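Local coordinates for 16L protein (Yaba-like disease virus, PDB 6TQP) that probably inhibits apoptosis of the infected host cell as a viral Bcl-2-like protein, consistent with binding BH3 motifs of pro-death partners, at residues S15-I20 with D128-I133; P60-I65 with I103-M108. All blocks are in the same frame, centred on the assembly; numbering follows the deposited sequence.

Contact 1 of 2, residues S15-I20 with D128-I133; sequences SIKNVI and DIALKI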
# COMPACT_ATOMS: atom_id res chain seq x y z
N SER A 15 2.18 -9.03 11.52
CA SER A 15 1.33 -7.93 11.99
C SER A 15 1.05 -6.95 10.86
O SER A 15 -0.11 -6.57 10.62
CB SER A 15 2.00 -7.20 13.16
OG SER A 15 2.21 -8.05 14.27
N ILE A 16 2.10 -6.52 10.16
CA ILE A 16 1.93 -5.57 9.07
C ILE A 16 1.09 -6.17 7.95
O ILE A 16 0.21 -5.50 7.39
CB ILE A 16 3.32 -5.10 8.56
CG1 ILE A 16 3.97 -4.16 9.58
CG2 ILE A 16 3.21 -4.38 7.23
CD1 ILE A 16 3.19 -2.90 9.87
N LYS A 17 1.34 -7.42 7.59
CA LYS A 17 0.55 -8.05 6.54
C LYS A 17 -0.93 -8.04 6.90
O LYS A 17 -1.79 -7.70 6.08
CB LYS A 17 1.01 -9.49 6.29
CG LYS A 17 0.32 -10.16 5.09
CD LYS A 17 0.40 -11.68 5.14
CE LYS A 17 -0.53 -12.27 6.18
NZ LYS A 17 -1.15 -13.53 5.71
N ASN A 18 -1.25 -8.41 8.14
CA ASN A 18 -2.65 -8.43 8.57
C ASN A 18 -3.24 -7.03 8.53
O ASN A 18 -4.39 -6.85 8.12
CB ASN A 18 -2.75 -9.01 9.98
CG ASN A 18 -2.59 -10.50 9.99
OD1 ASN A 18 -2.75 -11.15 8.95
ND2 ASN A 18 -2.29 -11.06 11.15
N VAL A 19 -2.45 -6.03 8.92
CA VAL A 19 -2.96 -4.66 8.96
C VAL A 19 -3.28 -4.17 7.56
O VAL A 19 -4.31 -3.51 7.32
CB VAL A 19 -1.95 -3.74 9.68
CG1 VAL A 19 -2.29 -2.27 9.44
CG2 VAL A 19 -1.92 -4.03 11.18
N ILE A 20 -2.42 -4.49 6.59
CA ILE A 20 -2.62 -3.99 5.23
C ILE A 20 -3.88 -4.60 4.61
O ILE A 20 -4.70 -3.89 4.01
CB ILE A 20 -1.37 -4.27 4.38
CG1 ILE A 20 -0.20 -3.42 4.91
CG2 ILE A 20 -1.63 -3.95 2.90
CD1 ILE A 20 1.14 -3.78 4.32
N ASP A 128 -0.37 -10.59 -2.03
CA ASP A 128 1.02 -10.61 -2.46
C ASP A 128 1.74 -9.31 -2.14
O ASP A 128 2.86 -9.32 -1.63
CB ASP A 128 1.09 -10.89 -3.96
CG ASP A 128 0.69 -12.31 -4.31
OD1 ASP A 128 0.80 -13.19 -3.43
OD2 ASP A 128 0.27 -12.54 -5.47
N ILE A 129 1.11 -8.17 -2.44
CA ILE A 129 1.76 -6.89 -2.16
C ILE A 129 1.84 -6.63 -0.66
O ILE A 129 2.81 -6.04 -0.17
CB ILE A 129 1.03 -5.75 -2.90
CG1 ILE A 129 1.12 -5.97 -4.41
CG2 ILE A 129 1.65 -4.40 -2.53
CD1 ILE A 129 0.35 -4.96 -5.22
N ALA A 130 0.82 -7.06 0.10
CA ALA A 130 0.92 -6.97 1.56
C ALA A 130 2.12 -7.77 2.06
O ALA A 130 2.83 -7.33 2.97
CB ALA A 130 -0.37 -7.47 2.21
N LEU A 131 2.36 -8.95 1.47
CA LEU A 131 3.49 -9.77 1.88
C LEU A 131 4.80 -9.04 1.64
O LEU A 131 5.66 -8.97 2.52
CB LEU A 131 3.48 -11.09 1.12
CG LEU A 131 2.58 -12.20 1.64
CD1 LEU A 131 2.58 -13.36 0.67
CD2 LEU A 131 3.04 -12.66 3.02
N LYS A 132 4.96 -8.47 0.45
CA LYS A 132 6.20 -7.78 0.12
C LYS A 132 6.37 -6.53 0.96
O LYS A 132 7.49 -6.20 1.36
CB LYS A 132 6.23 -7.42 -1.36
CG LYS A 132 6.47 -8.58 -2.29
CD LYS A 132 7.81 -9.27 -2.07
CE LYS A 132 8.96 -8.35 -2.43
NZ LYS A 132 10.26 -9.07 -2.34
N ILE A 133 5.29 -5.80 1.24
CA ILE A 133 5.42 -4.63 2.09
C ILE A 133 5.84 -5.03 3.49
O ILE A 133 6.59 -4.31 4.16
CB ILE A 133 4.11 -3.82 2.09
CG1 ILE A 133 3.88 -3.20 0.72
CG2 ILE A 133 4.14 -2.76 3.17
CD1 ILE A 133 2.52 -2.52 0.57
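Lys17 and Ala130 are the nearest backbone pair between 15-20 and 128-133, which lie on helix 12-27 and helix 120-134, with their CA atoms 5.1 Å apart; the axes of these short segments pass at 8.4 Å and run roughly antiparallel, at 143°. The small Ala130 is central to this close approach. Its CB points toward the other helix and is met by CG2 of Ile20 at 3.8 Å. CG of Lys17, anti to the backbone N (chi1 -174°), is the atom of that residue that meets Ala130 CB, at 4.0 Å. The Lys17 chain then runs beside Leu131, both pointing the same way, and CD of Lys17 touches CD2 of Leu131 at 3.5 Å. The lysine therefore contributes its methylenes here, and its NZ has a long, weak ion pair with Glu127. On the buried flank, Ile20 and Ile133 cross obliquely. CD1 of Ile20 presses on CG2 of Ile133 at 3.4 Å, tighter than usual for two carbons. No hydrogen bond joins the segments. The contact is plain helix packing within the all-helical Bcl-2 fold. Helix 96-113 closes the inner side, where Ile102 touches Ile129. Helix 137-148 adds Leu140 against Ile16 and Ile133.

Contact 2 of 2, residues P60-I65 with I103-M108; sequences PNLSYI and ISLISM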
# COMPACT_ATOMS: atom_id res chain seq x y z
N PRO A 60 -4.02 13.12 -7.66
CA PRO A 60 -3.72 13.12 -9.10
C PRO A 60 -2.55 12.23 -9.46
O PRO A 60 -2.54 11.60 -10.52
CB PRO A 60 -3.43 14.60 -9.41
CG PRO A 60 -3.93 15.36 -8.24
CD PRO A 60 -3.82 14.45 -7.07
N ASN A 61 -1.55 12.17 -8.58
CA ASN A 61 -0.37 11.36 -8.85
C ASN A 61 -0.71 9.88 -8.81
O ASN A 61 -0.24 9.10 -9.66
CB ASN A 61 0.72 11.68 -7.82
CG ASN A 61 0.98 13.15 -7.71
OD1 ASN A 61 0.21 13.90 -7.09
ND2 ASN A 61 2.07 13.59 -8.32
N LEU A 62 -1.53 9.47 -7.84
CA LEU A 62 -1.97 8.09 -7.77
C LEU A 62 -2.90 7.75 -8.93
O LEU A 62 -2.81 6.65 -9.49
CB LEU A 62 -2.69 7.84 -6.44
CG LEU A 62 -1.83 7.96 -5.18
CD1 LEU A 62 -2.69 7.95 -3.93
CD2 LEU A 62 -0.80 6.85 -5.09
N SER A 63 -3.81 8.66 -9.28
CA SER A 63 -4.70 8.41 -10.42
C SER A 63 -3.90 8.25 -11.70
O SER A 63 -4.27 7.45 -12.57
CB SER A 63 -5.71 9.55 -10.58
OG SER A 63 -6.54 9.67 -9.44
N TYR A 64 -2.82 9.02 -11.85
CA TYR A 64 -1.95 8.89 -13.01
C TYR A 64 -1.34 7.50 -13.06
O TYR A 64 -1.34 6.83 -14.11
CB TYR A 64 -0.88 9.97 -12.97
CG TYR A 64 0.30 9.77 -13.90
CD1 TYR A 64 0.17 10.01 -15.26
CD2 TYR A 64 1.53 9.39 -13.41
CE1 TYR A 64 1.24 9.83 -16.11
CE2 TYR A 64 2.61 9.22 -14.25
CZ TYR A 64 2.46 9.45 -15.60
OH TYR A 64 3.54 9.28 -16.44
N ILE A 65 -0.82 7.02 -11.93
CA ILE A 65 -0.27 5.68 -11.88
C ILE A 65 -1.32 4.66 -12.29
O ILE A 65 -1.06 3.75 -13.09
CB ILE A 65 0.27 5.39 -10.47
CG1 ILE A 65 1.46 6.31 -10.18
CG2 ILE A 65 0.66 3.91 -10.32
CD1 ILE A 65 1.91 6.29 -8.73
N ILE A 103 0.50 1.52 -0.26
CA ILE A 103 -0.77 1.16 0.37
C ILE A 103 -1.87 2.10 -0.10
O ILE A 103 -2.98 1.67 -0.43
CB ILE A 103 -0.65 1.16 1.90
CG1 ILE A 103 0.35 0.08 2.33
CG2 ILE A 103 -2.02 0.93 2.57
CD1 ILE A 103 0.75 0.16 3.79
N SER A 104 -1.57 3.39 -0.18
CA SER A 104 -2.55 4.34 -0.70
C SER A 104 -2.89 4.03 -2.15
O SER A 104 -4.05 4.17 -2.57
CB SER A 104 -2.03 5.77 -0.57
OG SER A 104 -1.80 6.11 0.78
N LEU A 105 -1.89 3.65 -2.94
CA LEU A 105 -2.14 3.31 -4.34
C LEU A 105 -3.11 2.14 -4.45
O LEU A 105 -4.07 2.18 -5.24
CB LEU A 105 -0.81 2.98 -5.03
CG LEU A 105 -0.94 2.48 -6.47
CD1 LEU A 105 -1.51 3.56 -7.38
CD2 LEU A 105 0.40 2.00 -6.94
N ILE A 106 -2.89 1.08 -3.67
CA ILE A 106 -3.79 -0.07 -3.68
C ILE A 106 -5.20 0.35 -3.30
O ILE A 106 -6.18 -0.09 -3.90
CB ILE A 106 -3.28 -1.18 -2.74
CG1 ILE A 106 -1.88 -1.65 -3.15
CG2 ILE A 106 -4.21 -2.40 -2.72
CD1 ILE A 106 -1.17 -2.33 -2.05
N SER A 107 -5.32 1.23 -2.30
CA SER A 107 -6.65 1.71 -1.91
C SER A 107 -7.37 2.33 -3.10
O SER A 107 -8.55 2.05 -3.34
CB SER A 107 -6.54 2.72 -0.77
OG SER A 107 -6.04 2.10 0.39
N MET A 108 -6.66 3.18 -3.85
CA MET A 108 -7.28 3.78 -5.02
C MET A 108 -7.62 2.74 -6.07
O MET A 108 -8.69 2.79 -6.68
CB MET A 108 -6.37 4.84 -5.62
CG MET A 108 -6.99 5.47 -6.86
SD MET A 108 -5.93 6.74 -7.55
CE MET A 108 -6.24 7.99 -6.30
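Met108 reaches Leu62 and Ser63 through an extended chain that bends only at its end. Its chi1 of 179° sets CG anti to the backbone N; with chi2 also anti, the chain runs straight out to SD. The turn at chi3 (-74°) then brings CE to CB of Leu62, 3.6 Å away. The two helices belong to the Bcl-2 fold, in which a buried helix is wrapped by others; helix 96-113 fits that central place. The axes of the short segments cross at 67° with a closest approach of 9.8 Å.

SD of Met108 lies against the backbone of the facing helix. It sits 3.3 Å from Ser63 N and also near the carbonyl carbon of Leu62. OG of Ser63 is 3.5 Å from SD of Met108, but its hydrogen bond goes to Lys59 O. Leu62 spreads its two methyls over the other helix. CD2 meets CB of Leu105 at 3.9 Å and also lies close to its CA. CD1 rests more loosely on CB of Ser104, whose OG is hydrogen-bonded to Cys51 O. One turn on, Ile65 crosses Leu105, with CG2 of Ile65 touching CD1 of Leu105 at 3.7 Å.

The same part of helix 38-68 faces a bound peptide. Leu62 packs on an apolar side chain of the peptide, and Asn61 ND2 hydrogen-bonds to a polar one. This is consistent with the ligand groove of Bcl-2 relatives, so Leu62 joins the core to that site.

Ser107, which touches Tyr23 and Ile24 of helix 12-27, donates its OG to Ile103 O at 3.2 Å. That oxygen also accepts from Ser107 N, and the two donors come from opposite faces of the carbonyl plane.

The centres of contact 1 and contact 2 are about 17 Å apart, on opposite sides of the centre of the chain. Contact 2 is nested within the loop that contact 1 closes. Isoleucines on 103-108 link the two. CD1 of Ile106 packs on CG2 of Ile129 at 3.5 Å. CG1 of Ile103 lies 3.8 Å from CD1 of Ile133, and CD1 of Ile103 is 3.9 Å from CG1 of Ile20. Helix 96-113 thus touches both segments of contact 1 through Ile103 and Ile106. It packs on helix 38-68 through Leu105 and Met108, and Ile103 touches that helix too. The bound peptide lies against 60-65 of contact 2, so helix 96-113 lies between the peptide-binding side and contact 1.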